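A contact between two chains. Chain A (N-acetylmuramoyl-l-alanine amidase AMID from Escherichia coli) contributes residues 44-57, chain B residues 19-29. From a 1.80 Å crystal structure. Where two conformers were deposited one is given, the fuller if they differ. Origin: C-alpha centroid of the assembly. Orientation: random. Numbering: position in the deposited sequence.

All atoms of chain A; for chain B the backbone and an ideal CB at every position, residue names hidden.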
ATOM      1  N   SER A  44      12.710 -24.094  -5.260  1.00  6.78           N
ATOM      2  CA  SER A  44      12.249 -22.804  -4.686  1.00  7.85           C
ATOM      3  C   SER A  44      12.764 -21.624  -5.512  1.00  9.12           C
ATOM      4  O   SER A  44      12.012 -20.692  -5.803  1.00  8.19           O
ATOM      5  CB  SER A  44      12.709 -22.607  -3.240  1.00  7.54           C
ATOM      6  OG  SER A  44      12.127 -23.572  -2.376  1.00  9.96           O
ATOM      7  N   LEU A  45      14.043 -21.663  -5.884  1.00  9.53           N
ATOM      8  CA  LEU A  45      14.638 -20.585  -6.681  1.00  9.55           C
ATOM      9  C   LEU A  45      13.943 -20.456  -8.053  1.00 11.71           C
ATOM     10  O   LEU A  45      13.645 -19.341  -8.512  1.00 11.01           O
ATOM     11  CB  LEU A  45      16.154 -20.801  -6.830  1.00 11.72           C
ATOM     12  CG  LEU A  45      16.973 -19.784  -7.636  1.00 12.23           C
ATOM     13  CD1 LEU A  45      16.886 -18.420  -6.978  1.00 11.56           C
ATOM     14  CD2 LEU A  45      18.424 -20.258  -7.716  1.00 13.28           C
ATOM     15  N   ALA A  46      13.677 -21.598  -8.688  1.00 11.91           N
ATOM     16  CA  ALA A  46      12.994 -21.651  -9.985  1.00 13.46           C
ATOM     17  C   ALA A  46      11.589 -21.049  -9.862  1.00 13.93           C
ATOM     18  O   ALA A  46      11.193 -20.203 -10.672  1.00 13.94           O
ATOM     19  CB  ALA A  46      12.927 -23.098 -10.491  1.00 12.31           C
ATOM     20  N   THR A  47      10.852 -21.477  -8.839  1.00 10.94           N
ATOM     21  CA  THR A  47       9.510 -20.951  -8.584  1.00 12.03           C
ATOM     22  C   THR A  47       9.532 -19.443  -8.330  1.00 12.81           C
ATOM     23  O   THR A  47       8.722 -18.684  -8.905  1.00 12.70           O
ATOM     24  CB  THR A  47       8.843 -21.704  -7.407  1.00 13.15           C
ATOM     25  OG1 THR A  47       8.637 -23.066  -7.794  1.00 13.30           O
ATOM     26  CG2 THR A  47       7.510 -21.101  -7.041  1.00 14.31           C
ATOM     27  N   LEU A  48      10.456 -19.009  -7.471  1.00  9.49           N
ATOM     28  CA  LEU A  48      10.459 -17.626  -6.979  1.00  8.84           C
ATOM     29  C   LEU A  48      11.014 -16.629  -7.997  1.00 10.29           C
ATOM     30  O   LEU A  48      10.984 -15.417  -7.777  1.00  9.52           O
ATOM     31  CB  LEU A  48      11.220 -17.532  -5.657  1.00  8.63           C
ATOM     32  CG  LEU A  48      10.454 -18.151  -4.472  1.00  7.92           C
ATOM     33  CD1 LEU A  48      11.431 -18.378  -3.309  1.00  9.95           C
ATOM     34  CD2 LEU A  48       9.253 -17.282  -4.025  1.00  9.95           C
ATOM     35  N   THR A  49      11.512 -17.158  -9.113  1.00 11.71           N
ATOM     36  CA  THR A  49      11.948 -16.322 -10.232  1.00 12.94           C
ATOM     37  C   THR A  49      11.016 -16.481 -11.459  1.00 16.00           C
ATOM     38  O   THR A  49      11.332 -15.942 -12.522  1.00 17.21           O
ATOM     39  CB  THR A  49      13.460 -16.552 -10.592  1.00 13.27           C
ATOM     40  OG1 THR A  49      13.697 -17.937 -10.876  1.00 11.05           O
ATOM     41  CG2 THR A  49      14.372 -16.111  -9.446  1.00 12.67           C
ATOM     42  N   ASP A  50       9.885 -17.191 -11.306  1.00 16.36           N
ATOM     43  CA  ASP A  50       8.901 -17.421 -12.394  1.00 19.21           C
ATOM     44  C   ASP A  50       7.932 -16.239 -12.578  1.00 19.51           C
ATOM     45  O   ASP A  50       8.141 -15.165 -12.007  1.00 20.52           O
ATOM     46  CB  ASP A  50       8.176 -18.791 -12.312  1.00 21.42           C
ATOM     47  CG  ASP A  50       7.030 -18.880 -11.252  1.00 24.17           C
ATOM     48  OD1 ASP A  50       6.544 -17.888 -10.658  1.00 21.31           O
ATOM     49  OD2 ASP A  50       6.588 -20.026 -10.997  1.00 25.22           O
ATOM     50  N   LYS A  51       6.892 -16.435 -13.382  1.00 22.18           N
ATOM     51  CA  LYS A  51       5.981 -15.332 -13.714  1.00 25.31           C
ATOM     52  C   LYS A  51       4.905 -15.062 -12.659  1.00 23.02           C
ATOM     53  O   LYS A  51       4.259 -14.015 -12.702  1.00 23.99           O
ATOM     54  CB  LYS A  51       5.339 -15.560 -15.090  1.00 27.29           C
ATOM     55  CG  LYS A  51       6.304 -15.383 -16.265  1.00 30.64           C
ATOM     56  CD  LYS A  51       5.610 -15.526 -17.627  1.00 32.12           C
ATOM     57  CE  LYS A  51       5.264 -16.982 -17.940  1.00 35.45           C
ATOM     58  NZ  LYS A  51       4.966 -17.185 -19.394  1.00 37.64           N
ATOM     59  N   GLN A  52       4.736 -15.978 -11.707  1.00 19.90           N
ATOM     60  CA  GLN A  52       3.577 -15.921 -10.812  1.00 21.13           C
ATOM     61  C   GLN A  52       3.829 -15.523  -9.360  1.00 19.47           C
ATOM     62  O   GLN A  52       2.904 -15.036  -8.691  1.00 16.82           O
ATOM     63  CB  GLN A  52       2.850 -17.263 -10.845  1.00 26.24           C
ATOM     64  CG  GLN A  52       2.238 -17.567 -12.214  1.00 33.34           C
ATOM     65  CD  GLN A  52       1.797 -19.005 -12.363  1.00 37.32           C
ATOM     66  OE1 GLN A  52       1.383 -19.653 -11.398  1.00 40.49           O
ATOM     67  NE2 GLN A  52       1.877 -19.514 -13.589  1.00 39.65           N
ATOM     68  N   VAL A  53       5.059 -15.736  -8.887  1.00 14.37           N
ATOM     69  CA  VAL A  53       5.416 -15.528  -7.478  0.50 12.07           C
ATOM     70  C   VAL A  53       6.898 -15.125  -7.366  1.00 11.07           C
ATOM     71  O   VAL A  53       7.704 -15.455  -8.242  1.00 10.25           O
ATOM     72  CB  VAL A  53       5.064 -16.816  -6.648  0.50 13.64           C
ATOM     73  CG1 VAL A  53       5.877 -18.021  -7.100  0.50 14.12           C
ATOM     74  CG2 VAL A  53       5.217 -16.624  -5.144  0.50 13.09           C
ATOM     75  N   SER A  54       7.259 -14.434  -6.287  1.00  9.59           N
ATOM     76  CA  SER A  54       8.655 -14.058  -6.028  1.00  7.91           C
ATOM     77  C   SER A  54       8.766 -13.669  -4.549  1.00  9.57           C
ATOM     78  O   SER A  54       7.752 -13.608  -3.850  1.00 12.33           O
ATOM     79  CB  SER A  54       9.094 -12.887  -6.940  1.00  8.64           C
ATOM     80  OG  SER A  54       8.338 -11.697  -6.692  1.00  8.93           O
ATOM     81  N   SER A  55       9.990 -13.461  -4.069  1.00 10.15           N
ATOM     82  CA  SER A  55      10.246 -12.877  -2.754  1.00  8.71           C
ATOM     83  C   SER A  55      11.490 -12.029  -2.916  1.00  8.74           C
ATOM     84  O   SER A  55      12.194 -12.144  -3.930  1.00  8.00           O
ATOM     85  CB  SER A  55      10.456 -13.937  -1.667  1.00  9.84           C
ATOM     86  OG  SER A  55      11.585 -14.747  -1.965  1.00  8.31           O
ATOM     87  N   HIS A  56      11.749 -11.151  -1.954  1.00  6.48           N
ATOM     88  CA  HIS A  56      12.996 -10.379  -1.999  1.00  7.82           C
ATOM     89  C   HIS A  56      14.225 -11.206  -1.678  1.00  8.09           C
ATOM     90  O   HIS A  56      15.278 -11.038  -2.316  1.00  6.35           O
ATOM     91  CB  HIS A  56      12.914  -9.168  -1.083  1.00  5.48           C
ATOM     92  CG  HIS A  56      11.848  -8.194  -1.492  1.00  6.76           C
ATOM     93  ND1 HIS A  56      10.562  -8.272  -1.006  1.00  6.08           N
ATOM     94  CD2 HIS A  56      11.868  -7.154  -2.366  1.00  8.31           C
ATOM     95  CE1 HIS A  56       9.835  -7.302  -1.546  1.00  9.05           C
ATOM     96  NE2 HIS A  56      10.610  -6.603  -2.366  1.00  7.25           N
ATOM     97  N   TYR A  57      14.091 -12.092  -0.690  1.00  6.53           N
ATOM     98  CA  TYR A  57      15.216 -12.929  -0.260  1.00  5.73           C
ATOM     99  C   TYR A  57      14.843 -14.410  -0.152  1.00  6.28           C
ATOM    100  O   TYR A  57      13.689 -14.754   0.125  1.00  6.53           O
ATOM    101  CB  TYR A  57      15.736 -12.451   1.100  1.00  7.17           C
ATOM    102  CG  TYR A  57      16.243 -11.022   1.082  1.00  6.64           C
ATOM    103  CD1 TYR A  57      17.546 -10.736   0.641  1.00  6.87           C
ATOM    104  CD2 TYR A  57      15.409  -9.961   1.478  1.00  8.42           C
ATOM    105  CE1 TYR A  57      18.018  -9.421   0.614  1.00  7.11           C
ATOM    106  CE2 TYR A  57      15.873  -8.620   1.448  1.00  8.58           C
ATOM    107  CZ  TYR A  57      17.170  -8.381   1.014  1.00  8.18           C
ATOM    108  OH  TYR A  57      17.661  -7.112   0.979  1.00  6.73           O
TER
ATOM    109  N   UNK B  19      22.680 -12.639  -8.308  1.00 13.58           N
ATOM    110  CA  UNK B  19      22.844 -13.089  -9.698  1.00 15.77           C
ATOM    111  C   UNK B  19      21.569 -13.559 -10.391  1.00 16.68           C
ATOM    112  O   UNK B  19      21.455 -13.475 -11.614  1.00 17.79           O
ATOM    113  CB  UNK B  19      23.862 -14.231  -9.735  1.00 15.77           C
ATOM    114  N   UNK B  20      20.621 -14.057  -9.604  1.00 14.09           N
ATOM    115  CA  UNK B  20      19.342 -14.513 -10.121  1.00 15.53           C
ATOM    116  C   UNK B  20      18.258 -13.490  -9.798  1.00 14.45           C
ATOM    117  O   UNK B  20      17.936 -13.277  -8.625  1.00 13.92           O
ATOM    118  CB  UNK B  20      18.982 -15.883  -9.543  1.00 15.53           C
ATOM    119  N   UNK B  21      17.694 -12.873 -10.832  1.00 14.13           N
ATOM    120  CA  UNK B  21      16.636 -11.861 -10.656  1.00 18.18           C
ATOM    121  C   UNK B  21      15.254 -12.442 -10.954  1.00 15.30           C
ATOM    122  O   UNK B  21      15.072 -13.073 -11.996  1.00 16.57           O
ATOM    123  CB  UNK B  21      16.896 -10.655 -11.561  1.00 18.18           C
ATOM    124  N   UNK B  22      14.281 -12.212 -10.064  1.00 11.98           N
ATOM    125  CA  UNK B  22      12.903 -12.644 -10.289  1.00  9.43           C
ATOM    126  C   UNK B  22      12.250 -11.831 -11.403  1.00 11.04           C
ATOM    127  O   UNK B  22      12.502 -10.621 -11.539  1.00 11.81           O
ATOM    128  CB  UNK B  22      12.088 -12.520  -9.000  1.00  9.43           C
ATOM    129  N   UNK B  23      11.386 -12.484 -12.180  1.00 10.65           N
ATOM    130  CA  UNK B  23      10.571 -11.757 -13.171  1.00 13.07           C
ATOM    131  C   UNK B  23       9.461 -10.932 -12.520  1.00 13.10           C
ATOM    132  O   UNK B  23       9.126  -9.845 -13.019  1.00 11.51           O
ATOM    133  CB  UNK B  23       9.955 -12.742 -14.166  1.00 13.07           C
ATOM    134  N   UNK B  24       8.892 -11.447 -11.428  1.00 11.42           N
ATOM    135  CA  UNK B  24       7.789 -10.744 -10.747  1.00 10.79           C
ATOM    136  C   UNK B  24       8.375  -9.702  -9.792  1.00 11.36           C
ATOM    137  O   UNK B  24       8.578  -9.949  -8.599  1.00 11.67           O
ATOM    138  CB  UNK B  24       6.894 -11.726  -9.989  1.00 10.79           C
ATOM    139  N   UNK B  25       8.694  -8.537 -10.357  1.00  9.23           N
ATOM    140  CA  UNK B  25       9.246  -7.416  -9.615  1.00 11.69           C
ATOM    141  C   UNK B  25       8.633  -6.178 -10.250  1.00 12.00           C
ATOM    142  O   UNK B  25       8.805  -5.945 -11.465  1.00 11.02           O
ATOM    143  CB  UNK B  25      10.775  -7.389  -9.647  1.00 11.69           C
ATOM    144  N   UNK B  26       7.949  -5.384  -9.427  1.00 10.04           N
ATOM    145  CA  UNK B  26       7.178  -4.237  -9.918  1.00 10.32           C
ATOM    146  C   UNK B  26       7.322  -3.026  -9.001  1.00  9.32           C
ATOM    147  O   UNK B  26       7.627  -3.202  -7.806  1.00  8.37           O
ATOM    148  CB  UNK B  26       5.701  -4.612 -10.053  1.00 10.32           C
ATOM    149  N   UNK B  27       7.083  -1.804  -9.535  1.00  8.26           N
ATOM    150  CA  UNK B  27       7.126  -0.611  -8.683  1.00  8.41           C
ATOM    151  C   UNK B  27       6.115  -0.700  -7.543  1.00  8.75           C
ATOM    152  O   UNK B  27       5.025  -1.268  -7.716  1.00  9.37           O
ATOM    153  CB  UNK B  27       6.860   0.645  -9.516  1.00  8.41           C
ATOM    154  N   UNK B  28       6.491  -0.155  -6.391  1.00  6.48           N
ATOM    155  CA  UNK B  28       5.555   0.062  -5.291  1.00  8.99           C
ATOM    156  C   UNK B  28       4.670   1.294  -5.578  1.00  9.19           C
ATOM    157  O   UNK B  28       3.583   1.426  -4.998  1.00  9.00           O
ATOM    158  CB  UNK B  28       6.314   0.240  -3.975  1.00  8.99           C
ATOM    159  N   UNK B  29       5.161   2.179  -6.455  1.00  8.83           N
ATOM    160  CA  UNK B  29       4.433   3.416  -6.849  1.00  6.99           C
ATOM    161  C   UNK B  29       3.534   3.102  -8.046  1.00  9.01           C
ATOM    162  O   UNK B  29       4.026   2.703  -9.107  1.00  7.28           O
ATOM    163  CB  UNK B  29       5.404   4.547  -7.194  1.00  6.99           C
TER

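Position 19 has no chain A atom within 5.5 Å of its ideal CB, so the contact sets no preference; the residue is B:Arg19, which does not touch this stretch.

At position 20 CA-to-CB points toward chain A, and the ideal CB lies 4.2 Å from A:Leu45 CD1 and 4.6 Å from A:Thr49 CG2. An aliphatic residue would suit these methyls, as would a long chain able to run over them. The deposited B:Arg20 is of the second kind: with chi1 to chi3 all m, it folds back over chain A, placing NH1 3.6 Å from A:Leu45 CD2. Its NH2 comes within 3.0 Å of A:Thr49 OG1, but the angle is too poor for a hydrogen bond; A:Thr49 OG1 itself donates to A:Leu45 O at 2.7 Å.

Position 21 points away into open space, where a polar chain is easily accommodated; it is B:Gln21, chi1 m.

Position 22 has the closest CA pair in the contact, its CA 3.8 Å from A:Thr49 CA. The ideal CB is already 3.3 Å from A:Leu48 O and 3.7 Å from A:Ser54 CB, which favours a small residue. B:Ala22 fits, its CB 3.6 Å from A:Ser54 CB.

Position 23 turns toward chain A, with its ideal CB 3.7 Å from A:Asp50 O and 3.9 Å from A:Thr49 O. Two carbonyls call for a donor, so Asn, Gln, Lys or Ser are all plausible. In B:Gln23, NE2 donates to A:Thr49 O at 3.1 Å (152°), and the same oxygen accepts a weak bond from the backbone N of B:Gln23 at 3.5 Å. Its OE1 packs 3.4 Å from A:Lys51 CG.

Position 24 also points toward chain A, its ideal CB 3.6 Å from A:Ser54 OG and 4.2 Å from both A:Asp50 O and A:Val53 O. Small residues, Ala or Ser, suit this close setting. It is B:Ala24, whose backbone O accepts a short 2.6 Å hydrogen bond from A:Ser54 OG, a bond that uses the backbone at 24 and so does not itself call for a particular side chain there.

Positions 25, 26 and 27 have no chain A atom within 5.5 Å of their ideal CBs, so the contact sets no preference; phi near -59° at 27 is compatible with proline among others. They are B:Ala25, B:Tyr26 and B:Pro27. B:Tyr26 nevertheless reaches a water with OH at 2.7 Å, and that water donates to A:Lys51 O at 2.9 Å.

Position 28 points sideways with nothing near its CB, so only a long chain could reach chain A. B:Arg28 extends through t chi2 and chi3 to bring NH1 3.3 Å from A:His56 NE2, at an angle too poor for a hydrogen bond.

Position 29 is out of reach, so the contact sets no preference there either; the residue is B:Ile29.

Chain B 19-29: RRQAQAAYPRI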
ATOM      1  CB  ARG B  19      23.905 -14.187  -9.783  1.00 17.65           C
ATOM      2  CG  ARG B  19      25.318 -13.689  -9.569  1.00 19.88           C
ATOM      3  CD  ARG B  19      26.217 -14.870  -9.254  1.00 21.09           C
ATOM      4  NE  ARG B  19      27.613 -14.463  -9.163  1.00 25.50           N
ATOM      5  CZ  ARG B  19      28.555 -15.140  -8.512  1.00 26.56           C
ATOM      6  NH1 ARG B  19      28.263 -16.269  -7.869  1.00 26.09           N
ATOM      7  NH2 ARG B  19      29.797 -14.673  -8.494  1.00 28.26           N
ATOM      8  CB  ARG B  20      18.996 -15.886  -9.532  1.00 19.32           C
ATOM      9  CG  ARG B  20      19.974 -17.017  -9.921  1.00 26.37           C
ATOM     10  CD  ARG B  20      19.895 -17.362 -11.420  1.00 29.11           C
ATOM     11  NE  ARG B  20      18.496 -17.402 -11.864  1.00 34.88           N
ATOM     12  CZ  ARG B  20      17.683 -18.451 -11.735  1.00 36.87           C
ATOM     13  NH1 ARG B  20      18.116 -19.586 -11.192  1.00 37.29           N
ATOM     14  NH2 ARG B  20      16.424 -18.372 -12.158  1.00 36.72           N
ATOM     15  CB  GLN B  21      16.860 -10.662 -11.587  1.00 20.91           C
ATOM     16  CG  GLN B  21      18.215  -9.986 -11.501  1.00 24.37           C
ATOM     17  CD  GLN B  21      18.445  -9.013 -12.654  1.00 26.97           C
ATOM     18  OE1 GLN B  21      17.865  -7.922 -12.690  1.00 29.18           O
ATOM     19  NE2 GLN B  21      19.301  -9.405 -13.601  1.00 27.45           N
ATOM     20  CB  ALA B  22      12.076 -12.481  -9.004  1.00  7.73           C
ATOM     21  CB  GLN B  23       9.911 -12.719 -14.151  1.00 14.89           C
ATOM     22  CG  GLN B  23      10.857 -13.527 -14.993  1.00 22.07           C
ATOM     23  CD  GLN B  23      10.091 -14.535 -15.823  1.00 25.51           C
ATOM     24  OE1 GLN B  23       9.403 -14.170 -16.777  1.00 28.61           O
ATOM     25  NE2 GLN B  23      10.192 -15.807 -15.454  1.00 24.75           N
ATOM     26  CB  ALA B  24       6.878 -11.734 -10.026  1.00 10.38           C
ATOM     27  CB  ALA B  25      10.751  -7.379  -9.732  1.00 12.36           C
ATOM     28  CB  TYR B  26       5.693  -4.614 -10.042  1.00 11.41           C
ATOM     29  CG  TYR B  26       5.478  -5.789 -10.972  1.00 12.22           C
ATOM     30  CD1 TYR B  26       5.342  -7.087 -10.468  1.00 12.08           C
ATOM     31  CD2 TYR B  26       5.444  -5.606 -12.364  1.00 15.12           C
ATOM     32  CE1 TYR B  26       5.172  -8.189 -11.340  1.00 13.78           C
ATOM     33  CE2 TYR B  26       5.273  -6.693 -13.236  1.00 16.15           C
ATOM     34  CZ  TYR B  26       5.138  -7.975 -12.706  1.00 14.56           C
ATOM     35  OH  TYR B  26       4.959  -9.044 -13.547  1.00 16.74           O
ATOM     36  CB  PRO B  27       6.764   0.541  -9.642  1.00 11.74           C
ATOM     37  CG  PRO B  27       7.114   0.017 -11.028  1.00 12.98           C
ATOM     38  CD  PRO B  27       6.795  -1.467 -10.947  1.00 10.07           C
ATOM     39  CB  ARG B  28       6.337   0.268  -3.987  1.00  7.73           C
ATOM     40  CG  ARG B  28       7.148  -0.973  -3.557  1.00  8.95           C
ATOM     41  CD  ARG B  28       7.917  -0.701  -2.266  1.00  9.01           C
ATOM     42  NE  ARG B  28       8.821  -1.812  -1.913  1.00  8.99           N
ATOM     43  CZ  ARG B  28       8.479  -2.929  -1.252  1.00  6.97           C
ATOM     44  NH1 ARG B  28       9.434  -3.833  -1.020  1.00  6.13           N
ATOM     45  NH2 ARG B  28       7.218  -3.176  -0.837  1.00  7.96           N
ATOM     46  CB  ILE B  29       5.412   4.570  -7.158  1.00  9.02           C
ATOM     47  CG1 ILE B  29       6.154   4.985  -5.874  1.00  9.57           C
ATOM     48  CG2 ILE B  29       4.689   5.776  -7.789  1.00  8.62           C
ATOM     49  CD1 ILE B  29       7.489   5.721  -6.143  1.00 12.63           C
TER
HETATM   50  O   HOH W   1       5.665 -11.607 -13.634  1.00 38.91           O
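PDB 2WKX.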